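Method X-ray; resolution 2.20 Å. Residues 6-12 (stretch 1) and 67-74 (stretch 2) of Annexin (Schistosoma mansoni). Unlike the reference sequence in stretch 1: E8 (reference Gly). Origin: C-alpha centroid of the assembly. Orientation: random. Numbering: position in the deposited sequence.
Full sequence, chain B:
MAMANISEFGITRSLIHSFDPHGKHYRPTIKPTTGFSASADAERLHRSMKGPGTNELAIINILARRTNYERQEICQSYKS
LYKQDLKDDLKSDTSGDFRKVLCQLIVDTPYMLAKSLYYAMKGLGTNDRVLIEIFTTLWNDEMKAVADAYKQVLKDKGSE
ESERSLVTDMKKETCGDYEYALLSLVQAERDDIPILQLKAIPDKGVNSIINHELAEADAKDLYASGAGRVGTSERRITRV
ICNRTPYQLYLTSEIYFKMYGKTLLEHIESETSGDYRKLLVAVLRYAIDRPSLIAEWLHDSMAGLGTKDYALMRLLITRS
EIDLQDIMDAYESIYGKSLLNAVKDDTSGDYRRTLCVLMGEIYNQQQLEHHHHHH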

# COMPACT_ATOMS: atom_id res chain seq x y z
N ILE B 6 -30.20 -13.32 17.55
CA ILE B 6 -30.56 -13.12 16.15
C ILE B 6 -29.40 -12.56 15.33
O ILE B 6 -28.70 -13.29 14.64
N SER B 7 -29.20 -11.24 15.41
CA SER B 7 -28.03 -10.60 14.83
C SER B 7 -27.52 -9.48 15.74
O SER B 7 -28.30 -8.68 16.24
N GLU B 8 -26.20 -9.42 15.94
CA GLU B 8 -25.60 -8.40 16.77
C GLU B 8 -25.61 -7.05 16.06
O GLU B 8 -25.28 -6.02 16.66
N PHE B 9 -26.01 -7.06 14.79
CA PHE B 9 -26.16 -5.82 14.04
C PHE B 9 -27.59 -5.29 14.10
O PHE B 9 -27.83 -4.10 13.86
N GLY B 10 -28.54 -6.16 14.42
CA GLY B 10 -29.94 -5.78 14.35
C GLY B 10 -30.50 -5.84 12.93
O GLY B 10 -29.77 -6.11 11.98
N ILE B 11 -31.79 -5.57 12.79
CA ILE B 11 -32.50 -5.75 11.52
C ILE B 11 -31.76 -5.17 10.33
O ILE B 11 -31.86 -5.70 9.21
N THR B 12 -31.03 -4.09 10.55
CA THR B 12 -30.29 -3.46 9.46
C THR B 12 -28.90 -2.99 9.86
O THR B 12 -28.55 -2.97 11.04
N THR B 67 -31.24 -10.28 3.38
CA THR B 67 -30.31 -9.48 4.16
C THR B 67 -29.71 -10.37 5.23
O THR B 67 -30.20 -11.48 5.49
N ASN B 68 -28.64 -9.88 5.85
CA ASN B 68 -28.01 -10.57 6.97
C ASN B 68 -29.02 -10.93 8.07
O ASN B 68 -29.07 -12.06 8.54
N TYR B 69 -29.84 -9.96 8.48
CA TYR B 69 -30.89 -10.24 9.44
C TYR B 69 -31.78 -11.42 9.03
O TYR B 69 -32.02 -12.35 9.81
N GLU B 70 -32.28 -11.41 7.80
CA GLU B 70 -33.09 -12.53 7.35
C GLU B 70 -32.31 -13.85 7.33
O GLU B 70 -32.84 -14.90 7.72
N ARG B 71 -31.06 -13.81 6.89
CA ARG B 71 -30.28 -15.05 6.80
C ARG B 71 -30.18 -15.66 8.20
O ARG B 71 -30.46 -16.84 8.40
N GLN B 72 -29.80 -14.83 9.17
CA GLN B 72 -29.74 -15.27 10.56
C GLN B 72 -31.10 -15.73 11.06
O GLN B 72 -31.19 -16.75 11.76
N GLU B 73 -32.16 -15.02 10.69
CA GLU B 73 -33.50 -15.50 10.99
C GLU B 73 -33.68 -16.89 10.42
O GLU B 73 -34.34 -17.74 11.02
N ILE B 74 -33.09 -17.14 9.25
CA ILE B 74 -33.25 -18.44 8.62
C ILE B 74 -32.47 -19.52 9.37
O ILE B 74 -32.98 -20.60 9.61

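The contact is built around one aromatic side chain. Y69, in the first turn of the helix that begins at N68, points toward the irregular segment 6-12 and has more of its surface covered by the other stretch than any other residue here. Its chi1 is t (-176°) and its chi2 is 87°, so the ring stands nearly perpendicular to the plane of its CA-CB-CG link and offers a broad face. I11 takes that face: CG1 sits 3.9 Å from the centroid of the Y69 ring, 13° off the normal, a CH-pi contact. The m, p rotamer of I11 (chi1 -62°, chi2 79°) matters because its CA-to-CB bond runs sideways, and CG1 is the branch that reaches over the ring, 3.8 Å from Y69 CE1. The backbone joins in, with I11 O lying 3.3 Å from Y69 CB.

I6 also starts sideways and lies farther along the helix, its CB 4.3 Å from Y69 CE1 and its CG2 4.2 Å from both Y69 OH and E73 OE2. Its chi1 of 14° falls between wells, so this exposed residue is no model of an ideal rotamer. E73 sets off sideways too, but its m chi1 and off-well chi2 bring its end nearer to I6.

S7 points toward the helix, yet its t rotamer (166°) serves its own segment: S7 OG accepts from F9 N at 3.0 Å, while S7 O accepts from G10 N at 3.1 Å, and the two bonds hold the turn together. N68, with chi1 t (175°), brings ND2 to 3.3 Å from S7 OG. At G10, phi/psi of 81/177 would jam a CB against the preceding carbonyl, a backbone reason for glycine; its C packs 3.9 Å from Y69 CD1. E8 and T12 point away and make no contact with the helix.

Polar matching between the stretches relies on water. One water donates to I6 O and to Q72 OE1, both at 2.9 Å; the m, m rotamer of Q72 suits this bridge, and its CB packs 3.4 Å from I6 O. A second donates to G10 O at 2.7 Å and accepts from N68 ND2 at 3.0 Å. The third links I11 O and Y69 N, each 3.1 Å from the water oxygen, serving an amide in the helix's first turn.

Beneath the contact, T67 caps the helix: in its p rotamer (69°), OG1 accepts from E70 N at 3.2 Å, and E70 OE1 returns the favor, accepting from T67 N at 3.0 Å.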

# COMPACT_ATOMS: atom_id res chain seq x y z
CB ILE B 6 -31.78 -12.20 16.01
CG1 ILE B 6 -32.05 -11.49 17.33
CG2 ILE B 6 -33.00 -13.00 15.57
CD1 ILE B 6 -30.91 -10.62 17.82
CB SER B 7 -28.33 -10.01 13.46
OG SER B 7 -27.29 -9.13 13.07
CB GLU B 8 -24.18 -8.78 17.18
CG GLU B 8 -24.12 -10.08 17.97
CD GLU B 8 -25.06 -10.08 19.19
OE1 GLU B 8 -25.43 -8.99 19.68
OE2 GLU B 8 -25.43 -11.18 19.65
CB PHE B 9 -25.75 -6.01 12.58
CG PHE B 9 -24.31 -5.64 12.30
CD1 PHE B 9 -23.41 -5.47 13.34
CD2 PHE B 9 -23.86 -5.46 11.00
CE1 PHE B 9 -22.10 -5.13 13.10
CE2 PHE B 9 -22.54 -5.12 10.75
CZ PHE B 9 -21.66 -4.95 11.81
CB ILE B 11 -33.93 -5.17 11.56
CG1 ILE B 11 -34.78 -5.89 12.61
CG2 ILE B 11 -34.58 -5.31 10.19
CD1 ILE B 11 -34.53 -5.44 14.03
CB THR B 12 -31.04 -2.23 8.90
OG1 THR B 12 -31.04 -1.18 9.88
CG2 THR B 12 -32.46 -2.59 8.53
CB THR B 67 -31.02 -8.36 4.88
OG1 THR B 67 -31.85 -8.92 5.91
CG2 THR B 67 -31.89 -7.56 3.93
CB ASN B 68 -26.87 -9.72 7.54
CG ASN B 68 -26.27 -10.33 8.79
OD1 ASN B 68 -25.52 -11.30 8.71
ND2 ASN B 68 -26.58 -9.75 9.95
CB TYR B 69 -31.73 -9.00 9.75
CG TYR B 69 -32.76 -9.28 10.83
CD1 TYR B 69 -32.43 -9.14 12.18
CD2 TYR B 69 -34.03 -9.72 10.51
CE1 TYR B 69 -33.35 -9.41 13.17
CE2 TYR B 69 -34.96 -10.01 11.49
CZ TYR B 69 -34.62 -9.85 12.82
OH TYR B 69 -35.55 -10.13 13.79
CB GLU B 70 -33.71 -12.23 5.99
CG GLU B 70 -34.66 -11.04 6.03
CD GLU B 70 -34.99 -10.50 4.65
OE1 GLU B 70 -34.20 -10.73 3.70
OE2 GLU B 70 -36.02 -9.83 4.51
CB ARG B 71 -28.89 -14.81 6.18
CG ARG B 71 -28.95 -14.34 4.71
CD ARG B 71 -27.60 -14.42 3.99
NE ARG B 71 -26.61 -13.51 4.56
CZ ARG B 71 -26.42 -12.26 4.16
NH1 ARG B 71 -27.16 -11.74 3.20
NH2 ARG B 71 -25.48 -11.51 4.74
CB GLN B 72 -29.17 -14.15 11.43
CG GLN B 72 -27.75 -13.78 11.02
CD GLN B 72 -26.82 -14.99 11.06
OE1 GLN B 72 -26.57 -15.54 12.12
NE2 GLN B 72 -26.33 -15.40 9.90
CB GLU B 73 -34.56 -14.58 10.41
CG GLU B 73 -34.76 -13.32 11.18
CD GLU B 73 -36.10 -13.31 11.88
OE1 GLU B 73 -37.07 -12.79 11.29
OE2 GLU B 73 -36.18 -13.85 13.01
CB ILE B 74 -32.85 -18.43 7.13
CG1 ILE B 74 -33.78 -17.49 6.35
CG2 ILE B 74 -32.92 -19.84 6.55
CD1 ILE B 74 -33.41 -17.34 4.90
O HOH W 1 -26.67 -15.27 14.99
O HOH W 2 -28.23 -7.21 10.01
O HOH W 3 -29.47 -7.01 7.76